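Local coordinates for protein inactive glucansucrase (Lactobacillus reuteri, PDB 5JBD) that belongs to glycoside hydrolase family 70, whose members are built round a TIM-type (beta/alpha)8 barrel, and holds a bound calcium ion, at residues Gly279-Ala284 with Gln745-Met750; Ser657-Glu662 with Ser701-Gly706; Asn668-Val673 with Thr722-Gly727; Ala694-Gly699 with Ser708-Tyr713. All coordinates share one frame; numbering follows the deposited sequence.

Contact 1: residues Gly279-Ala284 with Gln745-Met750; sequences GFRVDA and QEDIVM
Two adjacent parallel strands of the (beta/alpha)8 barrel meet here: Gly279-Val282 pairs with Gln745-Ile748. They stand more than 450 residues apart in sequence, consistent with the circularly permuted barrel known for this family. The backbone ladder starts with Glu746 N giving to Gly279 O and continues with Arg281 N to Glu746 O and Ile748 N to Arg281 O. It closes with Asp283 N on Ile748 O at 3.0 Å.

Arg281 and Asp747 leave one face of the sheet side by side. The arginine sends CG anti to the backbone N (chi1 -178°) before its chain bends at chi2. NH1 then reaches Asp747 OD1 at 2.9 Å, on the syn side of the carboxylate, while the guanidinium and carboxylate planes stand 64° apart. The same NH1 holds Asp283 OD1, also at 2.9 Å but on its anti lone pair and near the guanidinium plane. One nitrogen thus grips two carboxylates whose OD1 atoms lie only 4.4 Å from each other. Asp747 OD2 has further donors in Tyr707 OH and Trp690 NE1, and Asp283 OD2 bonds a bound glycerol.

On the other face Phe280, Val282 and Ile748 form an apolar patch. Ile748 CG2 touches Phe280 CB at 3.8 Å, and its CD1 lies over the rim of one face of the Phe280 ring; Met296 of helix 291-304 covers this patch. Just beyond the ladder, a water accepts from Met750 N at 2.8 Å and lies 2.9 Å from both Asp283 O and Ile748 O.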
loop_
_atom_site.group_PDB
_atom_site.type_symbol
_atom_site.label_atom_id
_atom_site.label_comp_id
_atom_site.label_asym_id
_atom_site.label_seq_id
_atom_site.Cartn_x
_atom_site.Cartn_y
_atom_site.Cartn_z
ATOM N N GLY A 279 -2.063 9.288 16.391
ATOM C CA GLY A 279 -1.959 9.972 15.118
ATOM C C GLY A 279 -1.870 8.988 13.979
ATOM O O GLY A 279 -2.086 7.786 14.189
ATOM N N PHE A 280 -1.560 9.491 12.784
ATOM C CA PHE A 280 -1.575 8.673 11.571
ATOM C C PHE A 280 -0.329 8.743 10.712
ATOM O O PHE A 280 0.318 9.796 10.585
ATOM C CB PHE A 280 -2.766 9.065 10.702
ATOM C CG PHE A 280 -4.079 8.925 11.399
ATOM C CD1 PHE A 280 -4.575 7.656 11.710
ATOM C CD2 PHE A 280 -4.824 10.041 11.762
ATOM C CE1 PHE A 280 -5.790 7.510 12.358
ATOM C CE2 PHE A 280 -6.046 9.893 12.411
ATOM C CZ PHE A 280 -6.529 8.633 12.709
ATOM N N ARG A 281 0.000 7.599 10.118
ATOM C CA ARG A 281 0.838 7.533 8.941
ATOM C C ARG A 281 -0.137 7.445 7.776
ATOM O O ARG A 281 -0.919 6.499 7.702
ATOM C CB ARG A 281 1.779 6.323 9.023
ATOM C CG ARG A 281 2.742 6.157 7.865
ATOM C CD ARG A 281 2.116 5.425 6.688
ATOM N NE ARG A 281 3.089 4.995 5.680
ATOM C CZ ARG A 281 2.772 4.335 4.563
ATOM N NH1 ARG A 281 1.510 4.026 4.294
ATOM N NH2 ARG A 281 3.724 3.956 3.722
ATOM N N VAL A 282 -0.115 8.425 6.873
ATOM C CA VAL A 282 -1.144 8.530 5.841
ATOM C C VAL A 282 -0.688 7.869 4.535
ATOM O O VAL A 282 0.167 8.404 3.809
ATOM C CB VAL A 282 -1.572 9.989 5.612
ATOM C CG1 VAL A 282 -2.706 10.053 4.598
ATOM C CG2 VAL A 282 -1.995 10.628 6.933
ATOM N N ASP A 283 -1.247 6.689 4.259
ATOM C CA ASP A 283 -0.889 5.918 3.068
ATOM C C ASP A 283 -1.364 6.601 1.797
ATOM O O ASP A 283 -2.487 7.135 1.748
ATOM C CB ASP A 283 -1.533 4.531 3.138
ATOM C CG ASP A 283 -1.120 3.630 1.980
ATOM O OD1 ASP A 283 0.091 3.326 1.848
ATOM O OD2 ASP A 283 -2.016 3.235 1.218
ATOM N N ALA A 284 -0.516 6.612 0.772
ATOM C CA ALA A 284 -0.899 7.101 -0.571
ATOM C C ALA A 284 -1.422 8.540 -0.567
ATOM O O ALA A 284 -2.383 8.895 -1.271
ATOM C CB ALA A 284 -1.927 6.143 -1.197
ATOM N N GLN A 745 1.162 5.561 16.059
ATOM C CA GLN A 745 0.399 5.937 14.863
ATOM C C GLN A 745 -0.123 4.718 14.127
ATOM O O GLN A 745 0.509 3.666 14.126
ATOM C CB GLN A 745 1.237 6.783 13.905
ATOM C CG GLN A 745 1.649 8.138 14.475
ATOM C CD GLN A 745 2.873 8.091 15.387
ATOM O OE1 GLN A 745 3.814 7.327 15.154
ATOM N NE2 GLN A 745 2.856 8.902 16.444
ATOM N N GLU A 746 -1.286 4.862 13.501
ATOM C CA GLU A 746 -1.839 3.811 12.637
ATOM C C GLU A 746 -1.698 4.250 11.200
ATOM O O GLU A 746 -1.886 5.420 10.868
ATOM C CB GLU A 746 -3.325 3.526 12.956
ATOM C CG GLU A 746 -4.076 2.631 11.966
ATOM C CD GLU A 746 -3.552 1.196 11.838
ATOM O OE1 GLU A 746 -2.340 0.929 12.082
ATOM O OE2 GLU A 746 -4.371 0.325 11.442
ATOM N N ASP A 747 -1.337 3.291 10.366
ATOM C CA ASP A 747 -1.313 3.430 8.925
ATOM C C ASP A 747 -2.758 3.477 8.451
ATOM O O ASP A 747 -3.442 2.455 8.468
ATOM C CB ASP A 747 -0.588 2.211 8.324
ATOM C CG ASP A 747 0.073 2.495 6.999
ATOM O OD1 ASP A 747 -0.510 3.247 6.197
ATOM O OD2 ASP A 747 1.192 1.945 6.764
ATOM N N ILE A 748 -3.220 4.654 8.043
ATOM C CA ILE A 748 -4.614 4.849 7.600
ATOM C C ILE A 748 -4.611 4.851 6.078
ATOM O O ILE A 748 -3.757 5.490 5.465
ATOM C CB ILE A 748 -5.294 6.105 8.220
ATOM C CG1 ILE A 748 -6.795 6.134 7.867
ATOM C CG2 ILE A 748 -4.607 7.417 7.810
ATOM C CD1 ILE A 748 -7.570 7.214 8.578
ATOM N N VAL A 749 -5.572 4.130 5.489
ATOM C CA VAL A 749 -5.521 3.755 4.072
ATOM C C VAL A 749 -6.811 4.163 3.368
ATOM O O VAL A 749 -7.735 3.354 3.238
ATOM C CB VAL A 749 -5.299 2.239 3.911
ATOM C CG1 VAL A 749 -5.136 1.853 2.437
ATOM C CG2 VAL A 749 -4.080 1.806 4.717
ATOM N N MET A 750 -6.860 5.421 2.911
ATOM C CA MET A 750 -8.049 5.975 2.238
ATOM C C MET A 750 -8.095 5.740 0.731
ATOM O O MET A 750 -9.132 5.993 0.118
ATOM C CB MET A 750 -8.195 7.479 2.524
ATOM C CG MET A 750 -8.596 7.797 3.960
ATOM S SD MET A 750 -8.665 9.563 4.374
ATOM C CE MET A 750 -6.928 9.876 4.757
HETATM O O HOH W 1 -4.802 7.258 3.471
#

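Contact 2: residues Ser657-Glu662 with Ser701-Gly706; sequences SLFQPE and SRYNEG
Tyr703 reaches across to Leu658 and Phe659, and every atom from its CB outward has a neighbour there. Tyr703 CB sits 3.4 Å from Leu658 O. Its CG lies beside the backbone N (chi1 -55°), and the ring beyond is covered on one face by Leu658 CB, a CH-pi contact 4.0 Å from the Tyr703 centroid. The opposite face carries CG of Arg702, so the ring is clamped between two aliphatic groups. On one flank Tyr703 CE2 meets Leu658 CD1 at 3.8 Å; on the other, Tyr703 CE1 comes to 3.5 Å from Phe659 CE1. The two rings form a T-shaped pair, the tyrosine edge directed at the phenylalanine face with planes 73° apart. At the tip, Tyr703 OH passes Phe659 CZ at 4.0 Å.

Leu658 CD2 turns the other way and rests on Glu705 CG, 3.5 Å off. Farther out, Glu662 OE2 and Asn704 OD1 both accept from a single water, while Asn704 ND2 bonds Gly699 O.

Both segments are loops, one following barrel strand 652-654 and the other following strand 696-697. Helix 392-406 lies against them, with Lys396 touching Leu658 and Tyr703, and Ile399 touching Phe659.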
loop_
_atom_site.group_PDB
_atom_site.type_symbol
_atom_site.label_atom_id
_atom_site.label_comp_id
_atom_site.label_asym_id
_atom_site.label_seq_id
_atom_site.Cartn_x
_atom_site.Cartn_y
_atom_site.Cartn_z
ATOM N N SER A 657 7.053 -5.646 8.086
ATOM C CA SER A 657 7.490 -5.913 6.717
ATOM C C SER A 657 6.332 -6.578 5.973
ATOM O O SER A 657 5.549 -7.315 6.578
ATOM C CB SER A 657 8.702 -6.871 6.725
ATOM O OG SER A 657 8.948 -7.428 5.428
ATOM N N LEU A 658 6.256 -6.375 4.662
ATOM C CA LEU A 658 5.325 -7.134 3.830
ATOM C C LEU A 658 5.597 -8.651 3.883
ATOM O O LEU A 658 4.671 -9.451 3.716
ATOM C CB LEU A 658 5.402 -6.671 2.365
ATOM C CG LEU A 658 5.087 -5.212 2.046
ATOM C CD1 LEU A 658 5.185 -4.955 0.548
ATOM C CD2 LEU A 658 3.695 -4.835 2.526
ATOM N N PHE A 659 6.848 -9.033 4.119
ATOM C CA PHE A 659 7.289 -10.437 4.093
ATOM C C PHE A 659 7.325 -11.073 5.476
ATOM O O PHE A 659 7.884 -12.157 5.668
ATOM C CB PHE A 659 8.665 -10.517 3.441
ATOM C CG PHE A 659 8.694 -9.926 2.067
ATOM C CD1 PHE A 659 8.277 -10.668 0.969
ATOM C CD2 PHE A 659 9.114 -8.609 1.871
ATOM C CE1 PHE A 659 8.286 -10.122 -0.304
ATOM C CE2 PHE A 659 9.129 -8.054 0.598
ATOM C CZ PHE A 659 8.716 -8.811 -0.493
ATOM N N GLN A 660 6.706 -10.398 6.433
ATOM C CA GLN A 660 6.518 -10.918 7.764
ATOM C C GLN A 660 5.651 -12.175 7.628
ATOM O O GLN A 660 4.663 -12.155 6.901
ATOM C CB GLN A 660 5.831 -9.848 8.614
ATOM C CG GLN A 660 5.881 -10.074 10.106
ATOM C CD GLN A 660 5.173 -8.972 10.868
ATOM O OE1 GLN A 660 5.245 -7.785 10.511
ATOM N NE2 GLN A 660 4.489 -9.357 11.930
ATOM N N PRO A 661 6.044 -13.276 8.279
ATOM C CA PRO A 661 5.272 -14.520 8.146
ATOM C C PRO A 661 3.996 -14.528 8.994
ATOM O O PRO A 661 3.871 -13.745 9.936
ATOM C CB PRO A 661 6.242 -15.573 8.678
ATOM C CG PRO A 661 6.986 -14.860 9.749
ATOM C CD PRO A 661 7.177 -13.443 9.207
ATOM N N GLU A 662 3.069 -15.428 8.668
ATOM C CA GLU A 662 1.935 -15.698 9.548
ATOM C C GLU A 662 2.499 -16.286 10.851
ATOM O O GLU A 662 3.456 -17.062 10.809
ATOM C CB GLU A 662 0.948 -16.660 8.882
ATOM C CG GLU A 662 0.219 -16.076 7.675
ATOM C CD GLU A 662 -0.810 -14.993 8.019
ATOM O OE1 GLU A 662 -1.246 -14.886 9.189
ATOM O OE2 GLU A 662 -1.217 -14.252 7.096
ATOM N N SER A 701 -4.833 -11.712 -1.034
ATOM C CA SER A 701 -3.795 -10.693 -1.258
ATOM C C SER A 701 -2.395 -11.328 -1.175
ATOM O O SER A 701 -2.189 -12.346 -0.507
ATOM C CB SER A 701 -3.940 -9.529 -0.268
ATOM O OG SER A 701 -3.588 -9.890 1.056
ATOM N N ARG A 702 -1.444 -10.727 -1.873
ATOM C CA ARG A 702 -0.098 -11.269 -1.955
ATOM C C ARG A 702 0.587 -11.416 -0.590
ATOM O O ARG A 702 1.235 -12.430 -0.328
ATOM C CB ARG A 702 0.739 -10.397 -2.887
ATOM C CG ARG A 702 2.135 -10.929 -3.197
ATOM C CD ARG A 702 2.719 -10.181 -4.389
ATOM N NE ARG A 702 2.012 -10.528 -5.624
ATOM C CZ ARG A 702 2.113 -9.887 -6.784
ATOM N NH1 ARG A 702 2.906 -8.820 -6.926
ATOM N NH2 ARG A 702 1.410 -10.327 -7.824
ATOM N N TYR A 703 0.434 -10.416 0.274
ATOM C CA TYR A 703 1.171 -10.381 1.530
ATOM C C TYR A 703 0.322 -10.470 2.796
ATOM O O TYR A 703 0.866 -10.696 3.883
ATOM C CB TYR A 703 2.031 -9.109 1.578
ATOM C CG TYR A 703 2.972 -8.919 0.388
ATOM C CD1 TYR A 703 4.036 -9.783 0.161
ATOM C CD2 TYR A 703 2.798 -7.858 -0.495
ATOM C CE1 TYR A 703 4.894 -9.605 -0.918
ATOM C CE2 TYR A 703 3.642 -7.670 -1.574
ATOM C CZ TYR A 703 4.694 -8.538 -1.784
ATOM O OH TYR A 703 5.521 -8.336 -2.856
ATOM N N ASN A 704 -1.005 -10.324 2.678
ATOM C CA ASN A 704 -1.895 -10.323 3.861
ATOM C C ASN A 704 -1.460 -9.268 4.900
ATOM O O ASN A 704 -1.565 -9.487 6.111
ATOM C CB ASN A 704 -1.978 -11.741 4.491
ATOM C CG ASN A 704 -3.163 -12.538 3.979
ATOM O OD1 ASN A 704 -4.119 -12.779 4.708
ATOM N ND2 ASN A 704 -3.110 -12.937 2.714
ATOM N N GLU A 705 -0.951 -8.135 4.406
ATOM C CA GLU A 705 -0.337 -7.103 5.258
ATOM C C GLU A 705 -1.313 -6.065 5.796
ATOM O O GLU A 705 -0.980 -5.376 6.761
ATOM C CB GLU A 705 0.816 -6.375 4.525
ATOM C CG GLU A 705 0.419 -5.257 3.555
ATOM C CD GLU A 705 -0.424 -5.723 2.375
ATOM O OE1 GLU A 705 -0.320 -6.897 1.969
ATOM O OE2 GLU A 705 -1.238 -4.937 1.872
ATOM N N GLY A 706 -2.471 -5.917 5.147
ATOM C CA GLY A 706 -3.493 -4.973 5.588
ATOM C C GLY A 706 -3.829 -3.793 4.685
ATOM O O GLY A 706 -4.844 -3.141 4.919
HETATM O O HOH W 2 -3.288 -12.629 7.484
#

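Contact 3: residues Asn668-Val673 with Thr722-Gly727; sequences NHAYNV and TKYGSG
The N-terminal turn of helix 670-676, with His669 at its N-cap position, docks on the loop that leads Tyr724 and Gly725 into helix 727-739. Tyr671 N gives a nearly straight bond to Tyr724 O, 3.1 Å long with 171° at the hydrogen. The preceding amide, Ala670 N, points at a water 2.7 Å away, and this water donates in turn to Lys723 O.

Tyr671 then folds over the loop. Its CG lies anti to the carbonyl carbon (chi1 -67°), and one face of the ring is laid on Tyr724 CB in a CH-pi contact, 3.6 Å from the Tyr671 centroid. Gly725, bare at CA, is approached by Tyr671 CD2 and by His669 ND1, each at 3.5 Å. In the plane of the Tyr671 ring a second water accepts a hydrogen bond from both Tyr671 OH and Thr722 OG1, 2.7 Å from each. Thr722 OG1 also receives Tyr724 N, closing an ST turn. Glu729 of helix 727-739 accepts from both His669 ND1 and Ser726 N.

Two amides at the start of the helix are therefore satisfied by loop carbonyls, one directly and one through water; the partial positive charge of the helix end would be expected to strengthen both links.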
loop_
_atom_site.group_PDB
_atom_site.type_symbol
_atom_site.label_atom_id
_atom_site.label_comp_id
_atom_site.label_asym_id
_atom_site.label_seq_id
_atom_site.Cartn_x
_atom_site.Cartn_y
_atom_site.Cartn_z
ATOM N N ASN A 668 3.596 -15.678 19.434
ATOM C CA ASN A 668 4.340 -15.083 18.307
ATOM C C ASN A 668 3.562 -14.028 17.499
ATOM O O ASN A 668 4.108 -13.479 16.537
ATOM C CB ASN A 668 4.872 -16.179 17.361
ATOM C CG ASN A 668 6.083 -16.915 17.921
ATOM O OD1 ASN A 668 6.690 -16.501 18.904
ATOM N ND2 ASN A 668 6.436 -18.021 17.287
ATOM N N HIS A 669 2.309 -13.744 17.871
ATOM C CA HIS A 669 1.586 -12.610 17.303
ATOM C C HIS A 669 2.427 -11.358 17.509
ATOM O O HIS A 669 2.867 -11.084 18.620
ATOM C CB HIS A 669 0.234 -12.397 17.992
ATOM C CG HIS A 669 -0.810 -13.413 17.637
ATOM N ND1 HIS A 669 -2.125 -13.288 18.035
ATOM C CD2 HIS A 669 -0.741 -14.564 16.927
ATOM C CE1 HIS A 669 -2.824 -14.306 17.571
ATOM N NE2 HIS A 669 -2.007 -15.094 16.892
ATOM N N ALA A 670 2.640 -10.599 16.446
ATOM C CA ALA A 670 3.434 -9.373 16.548
ATOM C C ALA A 670 2.930 -8.474 17.687
ATOM O O ALA A 670 3.738 -7.911 18.428
ATOM C CB ALA A 670 3.432 -8.619 15.220
ATOM N N TYR A 671 1.605 -8.381 17.864
ATOM C CA TYR A 671 1.059 -7.532 18.925
ATOM C C TYR A 671 1.577 -7.949 20.295
ATOM O O TYR A 671 1.982 -7.100 21.086
ATOM C CB TYR A 671 -0.480 -7.494 18.903
ATOM C CG TYR A 671 -1.114 -6.815 17.681
ATOM C CD1 TYR A 671 -0.464 -5.795 16.986
ATOM C CD2 TYR A 671 -2.359 -7.218 17.217
ATOM C CE1 TYR A 671 -1.029 -5.209 15.862
ATOM C CE2 TYR A 671 -2.943 -6.627 16.109
ATOM C CZ TYR A 671 -2.268 -5.600 15.438
ATOM O OH TYR A 671 -2.824 -5.013 14.336
ATOM N N ASN A 672 1.623 -9.254 20.554
ATOM C CA ASN A 672 2.096 -9.754 21.847
ATOM C C ASN A 672 3.599 -9.589 22.034
ATOM O O ASN A 672 4.060 -9.222 23.121
ATOM C CB ASN A 672 1.654 -11.211 22.051
ATOM C CG ASN A 672 0.132 -11.346 22.102
ATOM O OD1 ASN A 672 -0.572 -10.395 22.470
ATOM N ND2 ASN A 672 -0.382 -12.495 21.702
ATOM N N VAL A 673 4.354 -9.859 20.975
ATOM C CA VAL A 673 5.809 -9.662 21.004
ATOM C C VAL A 673 6.137 -8.181 21.240
ATOM O O VAL A 673 6.996 -7.864 22.067
ATOM C CB VAL A 673 6.490 -10.198 19.715
ATOM C CG1 VAL A 673 7.994 -9.942 19.752
ATOM C CG2 VAL A 673 6.188 -11.682 19.539
ATOM N N THR A 722 -5.795 -10.981 12.522
ATOM C CA THR A 722 -5.113 -10.561 11.301
ATOM C C THR A 722 -3.738 -11.226 11.368
ATOM O O THR A 722 -3.484 -12.014 12.285
ATOM C CB THR A 722 -4.983 -9.024 11.232
ATOM O OG1 THR A 722 -4.108 -8.576 12.275
ATOM C CG2 THR A 722 -6.371 -8.370 11.377
ATOM N N LYS A 723 -2.842 -10.924 10.433
ATOM C CA LYS A 723 -1.470 -11.414 10.558
ATOM C C LYS A 723 -0.886 -11.059 11.929
ATOM O O LYS A 723 -0.171 -11.868 12.529
ATOM C CB LYS A 723 -0.560 -10.862 9.444
ATOM C CG LYS A 723 0.822 -11.529 9.411
ATOM C CD LYS A 723 1.798 -10.858 8.450
ATOM C CE LYS A 723 1.474 -11.168 6.996
ATOM N NZ LYS A 723 2.498 -10.598 6.082
ATOM N N TYR A 724 -1.219 -9.861 12.426
ATOM C CA TYR A 724 -0.542 -9.257 13.584
ATOM C C TYR A 724 -1.133 -9.697 14.920
ATOM O O TYR A 724 -0.443 -9.671 15.950
ATOM C CB TYR A 724 -0.553 -7.715 13.447
ATOM C CG TYR A 724 -0.094 -7.273 12.068
ATOM C CD1 TYR A 724 1.238 -7.403 11.686
ATOM C CD2 TYR A 724 -1.005 -6.802 11.124
ATOM C CE1 TYR A 724 1.670 -7.041 10.411
ATOM C CE2 TYR A 724 -0.591 -6.422 9.851
ATOM C CZ TYR A 724 0.758 -6.540 9.499
ATOM O OH TYR A 724 1.161 -6.193 8.233
ATOM N N GLY A 725 -2.410 -10.088 14.901
ATOM C CA GLY A 725 -3.142 -10.497 16.106
ATOM C C GLY A 725 -4.589 -10.018 16.090
ATOM O O GLY A 725 -5.140 -9.713 15.028
ATOM N N SER A 726 -5.204 -10.034 17.274
ATOM C CA SER A 726 -6.588 -9.590 17.489
ATOM C C SER A 726 -6.638 -8.106 17.869
ATOM O O SER A 726 -5.626 -7.503 18.256
ATOM C CB SER A 726 -7.234 -10.408 18.606
ATOM O OG SER A 726 -6.566 -10.200 19.845
ATOM N N GLY A 727 -7.845 -7.552 17.792
ATOM C CA GLY A 727 -8.105 -6.186 18.209
ATOM C C GLY A 727 -7.846 -5.978 19.690
ATOM O O GLY A 727 -7.334 -4.921 20.092
HETATM O O HOH W 3 2.210 -11.586 13.998
HETATM O O HOH W 4 -4.995 -6.251 13.335
#

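Contact 4: residues Ala694-Gly699 with Ser708-Tyr713; sequences AYTPFG and SMTDRY
Phe698 N to Ser708 O and Thr710 N to Thr696 O are the two backbone bonds that hold this short antiparallel pairing. The first is the shorter, 2.9 Å with 171° at the hydrogen; the second measures 3.2 Å. Between them lie Pro697 and Met709, a non-hydrogen-bonded pair with CA atoms 4.5 Å apart. Each flanking carbonyl also receives a CA-H: Met709 CA approaches Thr696 O, and Pro697 CA approaches Ser708 O.

A water 2.7 Å from Thr710 OG1 makes a weak further link to Pro697 O. Asp711 OD1 accepts from Tyr713 N at 3.0 Å, an Asx turn just past the corner at Thr710, whereas the buried Asp711 N finds no partner in the model.

Tyr695 carries much of the packing. Its CB rests against Met709 CB at 3.6 Å, and the two side chains run alongside in the same direction. Met709 places CG between the backbone N and the carbonyl carbon (chi1 87°), a torsion that sets this atom against Tyr695 CB as well. Tyr695 CD1 comes within 3.3 Å of Arg712 O, a carbonyl that also accepts from Trp258 NE1. On the solvent-nearer flank Thr710 CG2 lies 3.9 Å from Phe698 CA, its methyl also against Phe698 CB.

Tyr695 reaches inward to the barrel, where its OH bonds Asp747 O of strand 743-748 and also packs against Ile748. Leu262 of helix 249-263 borders Tyr695, while Met753 of strand 752-753 packs on both Met709 and Arg712.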
loop_
_atom_site.group_PDB
_atom_site.type_symbol
_atom_site.label_atom_id
_atom_site.label_comp_id
_atom_site.label_asym_id
_atom_site.label_seq_id
_atom_site.Cartn_x
_atom_site.Cartn_y
_atom_site.Cartn_z
ATOM N N ALA A 694 -3.993 -2.314 10.227
ATOM C CA ALA A 694 -4.426 -3.390 11.104
ATOM C C ALA A 694 -5.725 -4.062 10.641
ATOM O O ALA A 694 -6.215 -4.968 11.302
ATOM C CB ALA A 694 -4.577 -2.843 12.514
ATOM N N TYR A 695 -6.217 -3.671 9.469
ATOM C CA TYR A 695 -7.555 -4.007 8.970
ATOM C C TYR A 695 -7.570 -5.471 8.545
ATOM O O TYR A 695 -6.511 -6.066 8.296
ATOM C CB TYR A 695 -7.933 -3.064 7.802
ATOM C CG TYR A 695 -7.465 -1.649 8.092
ATOM C CD1 TYR A 695 -8.039 -0.918 9.131
ATOM C CD2 TYR A 695 -6.370 -1.095 7.427
ATOM C CE1 TYR A 695 -7.578 0.338 9.459
ATOM C CE2 TYR A 695 -5.911 0.165 7.758
ATOM C CZ TYR A 695 -6.516 0.871 8.786
ATOM O OH TYR A 695 -6.077 2.133 9.131
ATOM N N THR A 696 -8.770 -6.057 8.500
ATOM C CA THR A 696 -8.940 -7.453 8.085
ATOM C C THR A 696 -8.447 -7.628 6.657
ATOM O O THR A 696 -8.965 -6.993 5.752
ATOM C CB THR A 696 -10.425 -7.883 8.137
ATOM O OG1 THR A 696 -10.924 -7.684 9.463
ATOM C CG2 THR A 696 -10.587 -9.373 7.741
ATOM N N PRO A 697 -7.435 -8.476 6.452
ATOM C CA PRO A 697 -6.872 -8.602 5.114
ATOM C C PRO A 697 -7.738 -9.424 4.169
ATOM O O PRO A 697 -8.406 -10.357 4.605
ATOM C CB PRO A 697 -5.539 -9.319 5.368
ATOM C CG PRO A 697 -5.780 -10.129 6.594
ATOM C CD PRO A 697 -6.697 -9.290 7.439
ATOM N N PHE A 698 -7.724 -9.062 2.894
ATOM C CA PHE A 698 -8.205 -9.908 1.817
ATOM C C PHE A 698 -7.324 -11.158 1.799
ATOM O O PHE A 698 -6.088 -11.067 1.654
ATOM C CB PHE A 698 -8.097 -9.136 0.499
ATOM C CG PHE A 698 -8.513 -9.902 -0.735
ATOM C CD1 PHE A 698 -9.609 -10.767 -0.734
ATOM C CD2 PHE A 698 -7.824 -9.705 -1.929
ATOM C CE1 PHE A 698 -9.989 -11.431 -1.893
ATOM C CE2 PHE A 698 -8.203 -10.364 -3.088
ATOM C CZ PHE A 698 -9.285 -11.233 -3.063
ATOM N N GLY A 699 -7.957 -12.322 1.953
ATOM C CA GLY A 699 -7.235 -13.588 2.114
ATOM C C GLY A 699 -6.327 -13.947 0.952
ATOM O O GLY A 699 -5.262 -14.521 1.158
ATOM N N SER A 708 -4.491 -4.265 1.456
ATOM C CA SER A 708 -5.586 -4.886 0.703
ATOM C C SER A 708 -6.573 -5.415 1.733
ATOM O O SER A 708 -6.386 -6.528 2.258
ATOM C CB SER A 708 -5.065 -6.022 -0.176
ATOM O OG SER A 708 -4.280 -5.500 -1.228
ATOM N N MET A 709 -7.588 -4.606 2.050
ATOM C CA MET A 709 -8.495 -4.901 3.165
ATOM C C MET A 709 -9.949 -4.952 2.715
ATOM O O MET A 709 -10.349 -4.249 1.790
ATOM C CB MET A 709 -8.291 -3.924 4.346
ATOM C CG MET A 709 -9.082 -2.610 4.322
ATOM S SD MET A 709 -8.791 -1.664 2.825
ATOM C CE MET A 709 -7.374 -0.693 3.370
ATOM N N THR A 710 -10.711 -5.817 3.387
ATOM C CA THR A 710 -12.132 -6.012 3.150
ATOM C C THR A 710 -13.007 -5.347 4.208
ATOM O O THR A 710 -14.215 -5.241 4.002
ATOM C CB THR A 710 -12.467 -7.526 3.137
ATOM O OG1 THR A 710 -12.069 -8.126 4.385
ATOM C CG2 THR A 710 -11.727 -8.225 2.004
ATOM N N ASP A 711 -12.418 -4.947 5.344
ATOM C CA ASP A 711 -13.172 -4.358 6.459
ATOM C C ASP A 711 -12.287 -3.356 7.216
ATOM O O ASP A 711 -11.325 -3.748 7.868
ATOM C CB ASP A 711 -13.689 -5.471 7.406
ATOM C CG ASP A 711 -14.724 -4.976 8.413
ATOM O OD1 ASP A 711 -14.654 -3.804 8.870
ATOM O OD2 ASP A 711 -15.645 -5.766 8.765
ATOM N N ARG A 712 -12.644 -2.075 7.122
ATOM C CA ARG A 712 -11.866 -0.966 7.698
ATOM C C ARG A 712 -12.001 -0.832 9.217
ATOM O O ARG A 712 -11.198 -0.139 9.847
ATOM C CB ARG A 712 -12.303 0.361 7.088
ATOM C CG ARG A 712 -11.881 0.590 5.648
ATOM C CD ARG A 712 -12.378 1.963 5.225
ATOM N NE ARG A 712 -11.805 2.451 3.977
ATOM C CZ ARG A 712 -11.982 3.688 3.500
ATOM N NH1 ARG A 712 -12.727 4.579 4.153
ATOM N NH2 ARG A 712 -11.406 4.031 2.357
ATOM N N TYR A 713 -13.004 -1.482 9.801
ATOM C CA TYR A 713 -13.258 -1.384 11.235
ATOM C C TYR A 713 -12.959 -2.642 12.037
ATOM O O TYR A 713 -12.802 -2.544 13.248
ATOM C CB TYR A 713 -14.706 -0.951 11.475
ATOM C CG TYR A 713 -14.965 0.464 11.022
ATOM C CD1 TYR A 713 -15.359 0.744 9.712
ATOM C CD2 TYR A 713 -14.793 1.534 11.891
ATOM C CE1 TYR A 713 -15.584 2.051 9.295
ATOM C CE2 TYR A 713 -15.023 2.845 11.476
ATOM C CZ TYR A 713 -15.419 3.096 10.181
ATOM O OH TYR A 713 -15.633 4.404 9.799
HETATM O O HOH W 5 -11.775 -10.823 4.259
#

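Overall arrangement
Contacts 1 and 3 are buried throughout, whereas contacts 2 and 4 are partly open to solvent. Contact 1 joins barrel strands directly, with a regular ladder and a charged network; the other three tie together loops and a helix start around the chain that follows strand 688-691. Contact 4 is again backbone-bonded, but only by two rungs. Contact 3 mixes one such bond with water bridges, and contact 2 relies mainly on ring and aliphatic packing, with one water bridge at its exposed side. Neighbours interlock: Glu746 OE2 of contact 1 takes Ala694 N of contact 4, and Tyr703 O of contact 2 takes Lys723 NZ of contact 3.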